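PDB 4RHZ: Cry37AA1 from Bacillus thuringiensis, which binds calcium and forms a two-protein complex with Cry23Aa1, with which it probably acts as a binary insecticidal toxin. Local coordinates for residues F8-Y13 and S54-T59; P21-Y26 and E39-D44; G25-Y30 and G77-Y82; G103-L108 and T118-L123. All coordinates share one frame; numbering follows the deposited sequence.

Interaction 1: F8-Y13 and S54-T59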
# COMPACT_ATOMS: atom_id res chain seq x y z
N PHE B 8 -8.85 -1.75 18.79
CA PHE B 8 -8.76 -2.78 17.83
C PHE B 8 -9.77 -2.45 16.77
O PHE B 8 -10.92 -2.15 17.10
CB PHE B 8 -9.13 -4.14 18.50
CG PHE B 8 -8.15 -4.52 19.60
CD1 PHE B 8 -8.44 -4.23 20.95
CD2 PHE B 8 -6.90 -5.03 19.29
CE1 PHE B 8 -7.53 -4.50 21.94
CE2 PHE B 8 -5.96 -5.31 20.28
CZ PHE B 8 -6.28 -5.06 21.61
N THR B 9 -9.36 -2.53 15.50
CA THR B 9 -10.36 -2.33 14.44
C THR B 9 -10.37 -3.54 13.60
O THR B 9 -9.39 -3.84 12.98
CB THR B 9 -10.01 -1.12 13.54
OG1 THR B 9 -9.88 0.01 14.39
CG2 THR B 9 -11.11 -0.87 12.51
N ILE B 10 -11.49 -4.22 13.56
CA ILE B 10 -11.54 -5.47 12.95
C ILE B 10 -12.46 -5.39 11.74
O ILE B 10 -13.58 -4.84 11.86
CB ILE B 10 -12.18 -6.47 13.95
CG1 ILE B 10 -11.40 -6.48 15.31
CG2 ILE B 10 -12.34 -7.80 13.31
CD1 ILE B 10 -12.00 -7.41 16.34
N ASN B 11 -12.02 -5.99 10.61
CA ASN B 11 -12.84 -6.06 9.42
C ASN B 11 -13.05 -7.45 8.96
O ASN B 11 -12.09 -8.22 8.92
CB ASN B 11 -12.16 -5.26 8.32
CG ASN B 11 -12.47 -3.81 8.43
OD1 ASN B 11 -13.57 -3.42 8.11
ND2 ASN B 11 -11.56 -3.00 8.95
N PHE B 12 -14.30 -7.77 8.62
CA PHE B 12 -14.71 -9.08 8.20
C PHE B 12 -15.00 -9.11 6.70
O PHE B 12 -15.61 -8.20 6.20
CB PHE B 12 -15.96 -9.47 8.96
CG PHE B 12 -15.83 -9.42 10.48
CD1 PHE B 12 -16.09 -8.23 11.19
CD2 PHE B 12 -15.49 -10.59 11.21
CE1 PHE B 12 -16.00 -8.20 12.59
CE2 PHE B 12 -15.41 -10.58 12.59
CZ PHE B 12 -15.66 -9.38 13.31
N TYR B 13 -14.64 -10.18 5.99
CA TYR B 13 -14.79 -10.26 4.55
C TYR B 13 -15.28 -11.64 4.23
O TYR B 13 -14.78 -12.60 4.84
CB TYR B 13 -13.45 -10.04 3.86
CG TYR B 13 -12.89 -8.70 4.09
CD1 TYR B 13 -13.21 -7.61 3.24
CD2 TYR B 13 -12.06 -8.48 5.17
CE1 TYR B 13 -12.66 -6.28 3.49
CE2 TYR B 13 -11.49 -7.24 5.40
CZ TYR B 13 -11.81 -6.12 4.57
OH TYR B 13 -11.22 -4.88 4.86
N SER B 54 -19.53 -5.67 9.34
CA SER B 54 -18.39 -5.62 8.43
C SER B 54 -17.13 -5.05 9.13
O SER B 54 -16.02 -5.50 8.84
CB SER B 54 -18.76 -4.99 7.05
OG SER B 54 -18.61 -3.58 7.00
N THR B 55 -17.32 -4.09 10.02
CA THR B 55 -16.26 -3.50 10.80
C THR B 55 -16.76 -3.45 12.24
O THR B 55 -17.95 -3.24 12.45
CB THR B 55 -15.95 -2.06 10.37
OG1 THR B 55 -15.98 -1.99 8.93
CG2 THR B 55 -14.62 -1.64 10.89
N TYR B 56 -15.84 -3.64 13.19
CA TYR B 56 -16.12 -3.70 14.60
C TYR B 56 -14.95 -2.99 15.23
O TYR B 56 -13.80 -3.25 14.89
CB TYR B 56 -16.14 -5.16 15.08
CG TYR B 56 -16.42 -5.27 16.55
CD1 TYR B 56 -17.71 -5.13 17.01
CD2 TYR B 56 -15.38 -5.44 17.49
CE1 TYR B 56 -18.00 -5.17 18.35
CE2 TYR B 56 -15.67 -5.50 18.87
CZ TYR B 56 -16.98 -5.36 19.28
OH TYR B 56 -17.35 -5.41 20.62
N THR B 57 -15.26 -2.11 16.16
CA THR B 57 -14.24 -1.37 16.87
C THR B 57 -14.44 -1.57 18.38
O THR B 57 -15.58 -1.65 18.86
CB THR B 57 -14.29 0.10 16.49
OG1 THR B 57 -14.30 0.19 15.06
CG2 THR B 57 -13.10 0.86 17.03
N GLN B 58 -13.32 -1.70 19.10
CA GLN B 58 -13.29 -1.97 20.54
C GLN B 58 -12.04 -1.40 21.18
O GLN B 58 -10.95 -1.51 20.60
CB GLN B 58 -13.22 -3.46 20.77
CG GLN B 58 -14.47 -3.93 21.31
CD GLN B 58 -14.34 -4.40 22.72
OE1 GLN B 58 -14.73 -3.72 23.65
NE2 GLN B 58 -13.83 -5.60 22.87
N THR B 59 -12.21 -0.83 22.38
CA THR B 59 -11.10 -0.39 23.20
C THR B 59 -11.11 -1.12 24.53
O THR B 59 -12.17 -1.33 25.13
CB THR B 59 -11.09 1.14 23.37
OG1 THR B 59 -11.06 1.71 22.07
CG2 THR B 59 -9.79 1.63 24.13
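Side chains of the two antiparallel strands 8-13 and 55-59 leave their shared sheet in register, so that F8, I10 and F12 lie with Y56 and Q58 on one face while T9 and N11 lie with T55 and T57 on the other. On the aromatic face, I10 and Y56 run side by side: I10 keeps CG1 anti to its carbonyl carbon, and the tip CD1 reaches Y56 CD2 at 4.1 Å. Y56 holds CG anti to its own N (chi1 180°), which carries the ring alongside I10. The CG2 branch of I10 lies over one face of the F12 ring, 3.6 Å above its plane and toward the rim, and the ring turns its edge to Y56, with F12 CE1 3.9 Å from Y56 CB. The threonine face is more open to solvent, and beta-branched residues suit its extended backbone; T9 CG2 and T55 CG2 touch at 3.9 Å. Five backbone hydrogen bonds hold the pair, the straightest from I10 N to Y56 O (2.8 Å, 174°), nearly along the C=O axis. F12 N closes the row on S54 O at 2.9 Å, coming from above the carbonyl plane. Within this chain strand 55-62 is outermost in its four-stranded sheet, and strand 4-13 bonds on its other side to 115-125. The aromatic face packs against the second sheet, where W41 of strand 38-43 meets the rings of Y56 and F12.

Interaction 2: P21-Y26 and E39-D44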
# COMPACT_ATOMS: atom_id res chain seq x y z
N PRO B 21 -21.10 -9.44 5.85
CA PRO B 21 -21.20 -10.79 6.37
C PRO B 21 -21.86 -10.84 7.78
O PRO B 21 -22.14 -9.77 8.39
CB PRO B 21 -19.74 -11.27 6.37
CG PRO B 21 -18.89 -10.09 6.09
CD PRO B 21 -19.75 -8.87 6.00
N GLU B 22 -22.15 -12.06 8.24
CA GLU B 22 -22.75 -12.29 9.54
C GLU B 22 -21.85 -13.12 10.44
O GLU B 22 -22.13 -14.28 10.76
CB GLU B 22 -24.14 -12.90 9.36
CG GLU B 22 -25.12 -11.79 8.99
CD GLU B 22 -25.95 -12.11 7.76
OE1 GLU B 22 -25.93 -11.27 6.82
OE2 GLU B 22 -26.60 -13.19 7.76
N PRO B 23 -20.73 -12.52 10.84
CA PRO B 23 -19.73 -13.41 11.47
C PRO B 23 -20.19 -13.85 12.87
O PRO B 23 -20.74 -13.02 13.61
CB PRO B 23 -18.51 -12.51 11.58
CG PRO B 23 -19.06 -11.11 11.64
CD PRO B 23 -20.24 -11.14 10.68
N TYR B 24 -20.01 -15.13 13.23
CA TYR B 24 -20.09 -15.50 14.62
C TYR B 24 -18.81 -16.24 15.02
O TYR B 24 -18.15 -16.85 14.18
CB TYR B 24 -21.28 -16.40 14.92
CG TYR B 24 -21.23 -17.78 14.28
CD1 TYR B 24 -20.74 -18.88 14.99
CD2 TYR B 24 -21.71 -18.00 12.97
CE1 TYR B 24 -20.70 -20.17 14.43
CE2 TYR B 24 -21.68 -19.29 12.39
CZ TYR B 24 -21.17 -20.36 13.11
OH TYR B 24 -21.13 -21.64 12.53
N GLY B 25 -18.49 -16.20 16.32
CA GLY B 25 -17.40 -16.99 16.92
C GLY B 25 -16.67 -16.06 17.86
O GLY B 25 -17.32 -15.36 18.65
N TYR B 26 -15.34 -15.97 17.75
CA TYR B 26 -14.56 -15.09 18.60
C TYR B 26 -13.26 -14.72 17.89
O TYR B 26 -12.83 -15.43 16.99
CB TYR B 26 -14.26 -15.78 19.99
CG TYR B 26 -13.40 -17.04 19.89
CD1 TYR B 26 -11.98 -16.95 19.75
CD2 TYR B 26 -13.97 -18.31 19.88
CE1 TYR B 26 -11.19 -18.09 19.63
CE2 TYR B 26 -13.16 -19.50 19.80
CZ TYR B 26 -11.79 -19.35 19.64
OH TYR B 26 -10.97 -20.44 19.52
N GLU B 39 -10.44 -11.94 24.69
CA GLU B 39 -11.29 -11.59 23.57
C GLU B 39 -11.32 -10.12 23.25
O GLU B 39 -11.40 -9.27 24.14
CB GLU B 39 -12.73 -12.11 23.62
CG GLU B 39 -13.29 -12.30 24.94
CD GLU B 39 -12.85 -13.63 25.52
OE1 GLU B 39 -11.98 -13.56 26.44
OE2 GLU B 39 -13.37 -14.70 25.06
N ILE B 40 -11.20 -9.86 21.95
CA ILE B 40 -11.43 -8.53 21.41
C ILE B 40 -12.73 -8.48 20.60
O ILE B 40 -13.21 -7.41 20.25
CB ILE B 40 -10.18 -8.00 20.61
CG1 ILE B 40 -9.98 -8.77 19.29
CG2 ILE B 40 -8.95 -8.09 21.53
CD1 ILE B 40 -8.97 -8.12 18.27
N TRP B 41 -13.33 -9.64 20.36
CA TRP B 41 -14.59 -9.70 19.70
C TRP B 41 -15.18 -11.07 19.91
O TRP B 41 -14.48 -12.07 19.80
CB TRP B 41 -14.44 -9.46 18.19
CG TRP B 41 -15.69 -9.70 17.41
CD1 TRP B 41 -16.68 -8.79 17.17
CD2 TRP B 41 -16.11 -10.93 16.77
NE1 TRP B 41 -17.71 -9.38 16.45
CE2 TRP B 41 -17.36 -10.67 16.15
CE3 TRP B 41 -15.53 -12.21 16.65
CZ2 TRP B 41 -18.07 -11.66 15.44
CZ3 TRP B 41 -16.19 -13.18 15.93
CH2 TRP B 41 -17.49 -12.90 15.33
N LYS B 42 -16.50 -11.10 20.10
CA LYS B 42 -17.25 -12.34 20.37
C LYS B 42 -18.70 -12.17 19.89
O LYS B 42 -19.34 -11.13 20.15
CB LYS B 42 -17.25 -12.60 21.89
CG LYS B 42 -17.75 -13.99 22.29
CD LYS B 42 -17.79 -14.09 23.83
CE LYS B 42 -18.53 -15.38 24.28
NZ LYS B 42 -17.60 -16.57 24.28
N GLN B 43 -19.23 -13.15 19.17
CA GLN B 43 -20.63 -13.12 18.81
C GLN B 43 -21.05 -14.56 18.72
O GLN B 43 -20.46 -15.33 17.95
CB GLN B 43 -20.87 -12.40 17.46
CG GLN B 43 -22.30 -12.58 16.85
CD GLN B 43 -23.38 -12.07 17.80
OE1 GLN B 43 -23.45 -10.86 18.10
NE2 GLN B 43 -24.23 -12.98 18.29
N ASP B 44 -22.06 -14.94 19.52
CA ASP B 44 -22.60 -16.29 19.49
C ASP B 44 -23.40 -16.53 18.24
O ASP B 44 -23.99 -15.61 17.67
CB ASP B 44 -23.45 -16.58 20.71
CG ASP B 44 -22.66 -16.55 21.98
OD1 ASP B 44 -23.29 -16.20 22.98
OD2 ASP B 44 -21.43 -16.83 21.99
O HOH W 1 -18.71 -17.39 20.47
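W41 holds CG anti to its backbone N (chi1 172°) and turns its indole across the chain at chi2 87°, which lays the six-membered ring against the backbone of P23 to Y26. Here the start of strand 26-30 pairs antiparallel with the end of strand 38-43, at the edge of one sheet of the C2-type beta-sandwich, beside a classic beta bulge in which I40 and W41 both face I27. The broad indole spans the backbone from P23 to Y26 across the corner at G25: CZ3 comes within 3.4 Å of Y26 N, and the ring edge points at the P23-Y24 peptide. P23 crosses it at about a right angle, its CB 3.9 Å from W41 CH2; a rigid proline gives the indole a compact apolar partner. G25 has a positive phi (137°), a backbone shape that suits a residue without a CB. Its N donates to Q43 O at 2.7 Å in the plane of the Q43 carbonyl, whereas Q43 N approaches G25 O from above the G25 carbonyl plane. Y24 swings away toward D88, to which its OH is hydrogen-bonded. A water donates to D44 OD2 and, weakly, to G25 O. Q43, bent at chi2, folds its amide back so that NE2 donates to D44 O at 2.7 Å, almost straight and on a carbonyl lone pair.

Interaction 3: G25-Y30 and G77-Y82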
# COMPACT_ATOMS: atom_id res chain seq x y z
N GLY B 25 -18.49 -16.20 16.32
CA GLY B 25 -17.40 -16.99 16.92
C GLY B 25 -16.67 -16.06 17.86
O GLY B 25 -17.32 -15.36 18.65
N TYR B 26 -15.34 -15.97 17.75
CA TYR B 26 -14.56 -15.09 18.60
C TYR B 26 -13.26 -14.72 17.89
O TYR B 26 -12.83 -15.43 16.99
CB TYR B 26 -14.26 -15.78 19.99
CG TYR B 26 -13.40 -17.04 19.89
CD1 TYR B 26 -11.98 -16.95 19.75
CD2 TYR B 26 -13.97 -18.31 19.88
CE1 TYR B 26 -11.19 -18.09 19.63
CE2 TYR B 26 -13.16 -19.50 19.80
CZ TYR B 26 -11.79 -19.35 19.64
OH TYR B 26 -10.97 -20.44 19.52
N ILE B 27 -12.63 -13.65 18.34
CA ILE B 27 -11.25 -13.33 18.02
C ILE B 27 -10.56 -12.96 19.35
O ILE B 27 -11.14 -12.24 20.23
CB ILE B 27 -11.13 -12.16 16.99
CG1 ILE B 27 -11.79 -12.55 15.64
CG2 ILE B 27 -9.64 -11.71 16.76
CD1 ILE B 27 -12.25 -11.32 14.82
N LYS B 28 -9.35 -13.44 19.52
CA LYS B 28 -8.61 -13.20 20.76
C LYS B 28 -7.23 -12.69 20.45
O LYS B 28 -6.71 -12.94 19.38
CB LYS B 28 -8.46 -14.48 21.55
CG LYS B 28 -9.79 -14.98 22.07
CD LYS B 28 -9.59 -16.28 22.85
CE LYS B 28 -10.93 -16.86 23.28
NZ LYS B 28 -10.70 -18.15 24.01
N ALA B 29 -6.64 -12.05 21.42
CA ALA B 29 -5.30 -11.56 21.33
C ALA B 29 -4.49 -12.00 22.57
O ALA B 29 -5.08 -12.37 23.62
CB ALA B 29 -5.37 -10.06 21.28
N TYR B 30 -3.17 -11.88 22.48
CA TYR B 30 -2.30 -11.97 23.65
C TYR B 30 -1.04 -11.22 23.31
O TYR B 30 -0.71 -11.08 22.12
CB TYR B 30 -1.96 -13.45 24.00
CG TYR B 30 -1.22 -14.29 22.92
CD1 TYR B 30 0.14 -14.40 22.92
CD2 TYR B 30 -1.91 -15.01 21.97
CE1 TYR B 30 0.83 -15.13 21.94
CE2 TYR B 30 -1.25 -15.80 21.03
CZ TYR B 30 0.13 -15.84 21.02
OH TYR B 30 0.84 -16.56 20.09
N GLY B 77 -8.46 -16.40 15.58
CA GLY B 77 -9.89 -16.34 15.56
C GLY B 77 -10.47 -17.67 15.13
O GLY B 77 -9.82 -18.44 14.37
N ASP B 78 -11.67 -17.92 15.63
CA ASP B 78 -12.54 -18.96 15.13
C ASP B 78 -13.78 -18.20 14.65
O ASP B 78 -14.67 -17.90 15.45
CB ASP B 78 -12.99 -19.90 16.28
CG ASP B 78 -13.78 -21.11 15.77
OD1 ASP B 78 -14.35 -21.10 14.64
OD2 ASP B 78 -13.72 -22.14 16.47
N VAL B 79 -13.83 -17.89 13.37
CA VAL B 79 -14.85 -16.97 12.83
C VAL B 79 -15.53 -17.65 11.66
O VAL B 79 -14.87 -18.08 10.73
CB VAL B 79 -14.22 -15.62 12.39
CG1 VAL B 79 -15.29 -14.62 11.88
CG2 VAL B 79 -13.41 -15.01 13.53
N LYS B 80 -16.84 -17.71 11.74
CA LYS B 80 -17.68 -18.34 10.77
C LYS B 80 -18.90 -17.61 10.25
O LYS B 80 -19.52 -16.71 10.81
CB LYS B 80 -18.17 -19.69 11.27
CG LYS B 80 -17.14 -20.72 11.44
CD LYS B 80 -17.71 -21.95 12.00
CE LYS B 80 -16.68 -22.69 12.74
NZ LYS B 80 -16.97 -24.09 12.78
N GLU B 81 -19.24 -18.09 9.09
CA GLU B 81 -20.46 -17.80 8.43
C GLU B 81 -21.28 -19.03 8.24
O GLU B 81 -20.85 -20.21 7.78
CB GLU B 81 -20.42 -16.83 7.28
CG GLU B 81 -21.47 -15.79 7.46
CD GLU B 81 -21.61 -14.89 6.29
OE1 GLU B 81 -21.02 -13.82 6.28
OE2 GLU B 81 -22.32 -15.24 5.38
N TYR B 82 -22.52 -18.64 8.48
CA TYR B 82 -23.75 -19.37 8.67
C TYR B 82 -24.02 -20.31 7.58
O TYR B 82 -23.90 -20.00 6.42
CB TYR B 82 -24.92 -18.39 8.70
CG TYR B 82 -24.86 -17.22 7.69
CD1 TYR B 82 -24.17 -16.07 8.00
CD2 TYR B 82 -25.49 -17.27 6.46
CE1 TYR B 82 -24.09 -15.01 7.13
CE2 TYR B 82 -25.42 -16.19 5.58
CZ TYR B 82 -24.70 -15.06 5.93
OH TYR B 82 -24.58 -13.96 5.11
O HOH W 2 -12.41 -22.56 18.71
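Two inner strands of the second four-stranded antiparallel sheet, 26-30 and 73-81, meet here at the end where the chain turns its corner at G25. Y26 and D78 form the central hydrogen-bonded pair. Y26 N gives to D78 O at 3.1 Å from well above the carbonyl plane, while D78 N gives to Y26 O within the plane. Their side chains share a face of the sheet and cross obliquely. Y26 takes the crowded position with CG between N and the carbonyl carbon (chi1 64°), which swings its ring over D78. The D78 CB lies 3.9 Å from the ring centroid, 28° off the normal, in a CH-pi contact, and its carboxylate stands 68° from the ring plane. A short polar side chain suits this place, since its methylene can lie under the ring while OD2 still accepts from a water at 2.6 Å that also bonds to Y26 OH. On the buried face V79 CG2 packs against I27 CG1 at 3.6 Å, two branched aliphatics filling the core side. G77 and I27 form a non-hydrogen-bonded pair (CA to CA 4.1 Å), where a CB on G77 would be tight against I27 CG1; at G25 a CB would collide with D78 O. Strand 38-43 flanks 26-30 on its other side through I40 and W41, whose backbones are hydrogen-bonded to I27, and V79 touches L91 of strand 89-100 beyond.

Interaction 4: G103-L108 and T118-L123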
# COMPACT_ATOMS: atom_id res chain seq x y z
N GLY B 103 0.36 -0.53 14.32
CA GLY B 103 0.62 0.21 13.08
C GLY B 103 0.74 -0.75 11.93
O GLY B 103 0.70 -0.32 10.76
N VAL B 104 0.92 -2.05 12.23
CA VAL B 104 0.87 -3.05 11.18
C VAL B 104 -0.36 -3.87 11.45
O VAL B 104 -0.70 -4.13 12.65
CB VAL B 104 2.09 -3.93 11.16
CG1 VAL B 104 1.95 -5.09 10.16
CG2 VAL B 104 3.39 -3.09 10.88
N THR B 105 -1.07 -4.22 10.37
CA THR B 105 -2.34 -4.88 10.46
C THR B 105 -2.09 -6.36 10.18
O THR B 105 -1.17 -6.69 9.42
CB THR B 105 -3.29 -4.25 9.43
OG1 THR B 105 -3.77 -3.01 9.97
CG2 THR B 105 -4.47 -5.09 9.08
N VAL B 106 -2.88 -7.26 10.78
CA VAL B 106 -2.74 -8.67 10.44
C VAL B 106 -3.98 -9.18 9.72
O VAL B 106 -5.07 -8.72 9.99
CB VAL B 106 -2.49 -9.65 11.73
CG1 VAL B 106 -1.34 -9.24 12.59
CG2 VAL B 106 -3.79 -9.85 12.53
N ARG B 107 -3.77 -10.21 8.90
CA ARG B 107 -4.85 -10.96 8.29
C ARG B 107 -4.89 -12.42 8.83
O ARG B 107 -3.85 -13.15 8.79
CB ARG B 107 -4.60 -11.02 6.77
CG ARG B 107 -5.55 -11.87 6.03
CD ARG B 107 -5.48 -11.67 4.49
NE ARG B 107 -6.21 -12.76 3.83
CZ ARG B 107 -6.77 -12.71 2.60
NH1 ARG B 107 -6.74 -11.58 1.86
NH2 ARG B 107 -7.40 -13.81 2.14
N LEU B 108 -6.09 -12.84 9.24
CA LEU B 108 -6.38 -14.22 9.51
C LEU B 108 -7.11 -14.78 8.30
O LEU B 108 -8.10 -14.16 7.90
CB LEU B 108 -7.28 -14.31 10.75
CG LEU B 108 -6.82 -13.52 11.98
CD1 LEU B 108 -7.74 -13.86 13.20
CD2 LEU B 108 -5.39 -13.88 12.28
N THR B 118 -9.28 -8.98 9.10
CA THR B 118 -8.09 -8.24 9.34
C THR B 118 -8.21 -7.49 10.69
O THR B 118 -9.32 -7.20 11.15
CB THR B 118 -7.80 -7.20 8.24
OG1 THR B 118 -8.73 -6.11 8.32
CG2 THR B 118 -7.72 -7.79 6.80
N ILE B 119 -7.08 -7.20 11.35
CA ILE B 119 -7.14 -6.53 12.62
C ILE B 119 -6.05 -5.53 12.68
O ILE B 119 -4.90 -5.82 12.38
CB ILE B 119 -6.90 -7.54 13.84
CG1 ILE B 119 -8.03 -8.54 13.97
CG2 ILE B 119 -6.96 -6.83 15.19
CD1 ILE B 119 -7.72 -9.78 13.44
N LYS B 120 -6.40 -4.34 13.12
CA LYS B 120 -5.46 -3.24 13.24
C LYS B 120 -5.56 -2.81 14.66
O LYS B 120 -6.64 -2.94 15.21
CB LYS B 120 -6.07 -2.14 12.38
CG LYS B 120 -5.57 -0.80 12.63
CD LYS B 120 -6.48 0.25 11.95
CE LYS B 120 -5.83 1.62 12.10
NZ LYS B 120 -6.78 2.70 11.66
N TYR B 121 -4.49 -2.34 15.30
CA TYR B 121 -4.62 -1.91 16.67
C TYR B 121 -3.72 -0.75 16.92
O TYR B 121 -2.74 -0.63 16.23
CB TYR B 121 -4.29 -3.05 17.67
CG TYR B 121 -2.84 -3.47 17.81
CD1 TYR B 121 -2.09 -3.10 18.92
CD2 TYR B 121 -2.23 -4.29 16.84
CE1 TYR B 121 -0.76 -3.51 19.08
CE2 TYR B 121 -0.89 -4.76 17.02
CZ TYR B 121 -0.18 -4.36 18.14
OH TYR B 121 1.15 -4.77 18.29
N SER B 122 -4.06 0.07 17.92
CA SER B 122 -3.22 1.18 18.35
C SER B 122 -3.33 1.35 19.85
O SER B 122 -4.30 0.91 20.48
CB SER B 122 -3.65 2.51 17.66
OG SER B 122 -5.01 2.82 17.93
N LEU B 123 -2.35 2.05 20.43
CA LEU B 123 -2.22 2.23 21.90
C LEU B 123 -1.97 3.67 22.31
O LEU B 123 -1.16 4.34 21.64
CB LEU B 123 -0.97 1.48 22.38
CG LEU B 123 -0.91 0.06 21.83
CD1 LEU B 123 0.48 -0.51 21.93
CD2 LEU B 123 -1.95 -0.77 22.58
O HOH W 3 -2.14 -2.18 13.71
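R107 is extended, and its NE forms a salt bridge with D109 while NH2 is hydrogen-bonded to K113 O. V106 and I119 exchange two backbone hydrogen bonds, both in the carbonyl plane: V106 N to I119 O at 3.0 Å and I119 N to V106 O at 2.9 Å. Farther along, where direct pairing gives way to the loop, a water accepts from G103 N and from Y121 N (2.8 Å) and lies close to V104 O, so it bridges the separating backbones. G103 has a positive phi (107°), a shape natural to glycine. T105 holds OG1 anti to its carbonyl carbon, placing the hydroxyl 3.4 Å from K120 CB, but its hydrogen bond goes to E48 of the Cry23Aa1 chain. These strands form a beta hairpin at what is, within this chain, the edge of a four-stranded antiparallel sheet, and T105 to R107 continue that sheet as a parallel pairing with a Cry23Aa1 strand. On the buried face V106 and I119 lie side by side. I119 carries CD1 to V106 CG2 at 4.0 Å and, crossing obliquely, to L108 CD1 at 4.1 Å, so one methyl touches two aliphatic neighbours of the partner strand. On the reverse face T105 CG2 meets T118 CB at 4.0 Å.

Interactions 1 and 4 belong to one sheet of the sandwich, joined where T9 N meets K120 O at 2.8 Å and N11 O meets T118 N at 2.9 Å; interactions 2 and 3 belong to the other, share G25 and Y26, and lie with centres about 5 Å apart. The sheets close on one another through W41, whose CE2 is 3.6 Å from F12 CZ, and through I27 CD1, 3.8 Å from I10 CG2. I40 CD1 to I119 CG2 (3.9 Å) links even interactions 2 and 4, whose centres are about 17 Å apart. Calcium, held by D89 and E112, lies about 12 to 13 Å from the nearest side chains of the four contacts.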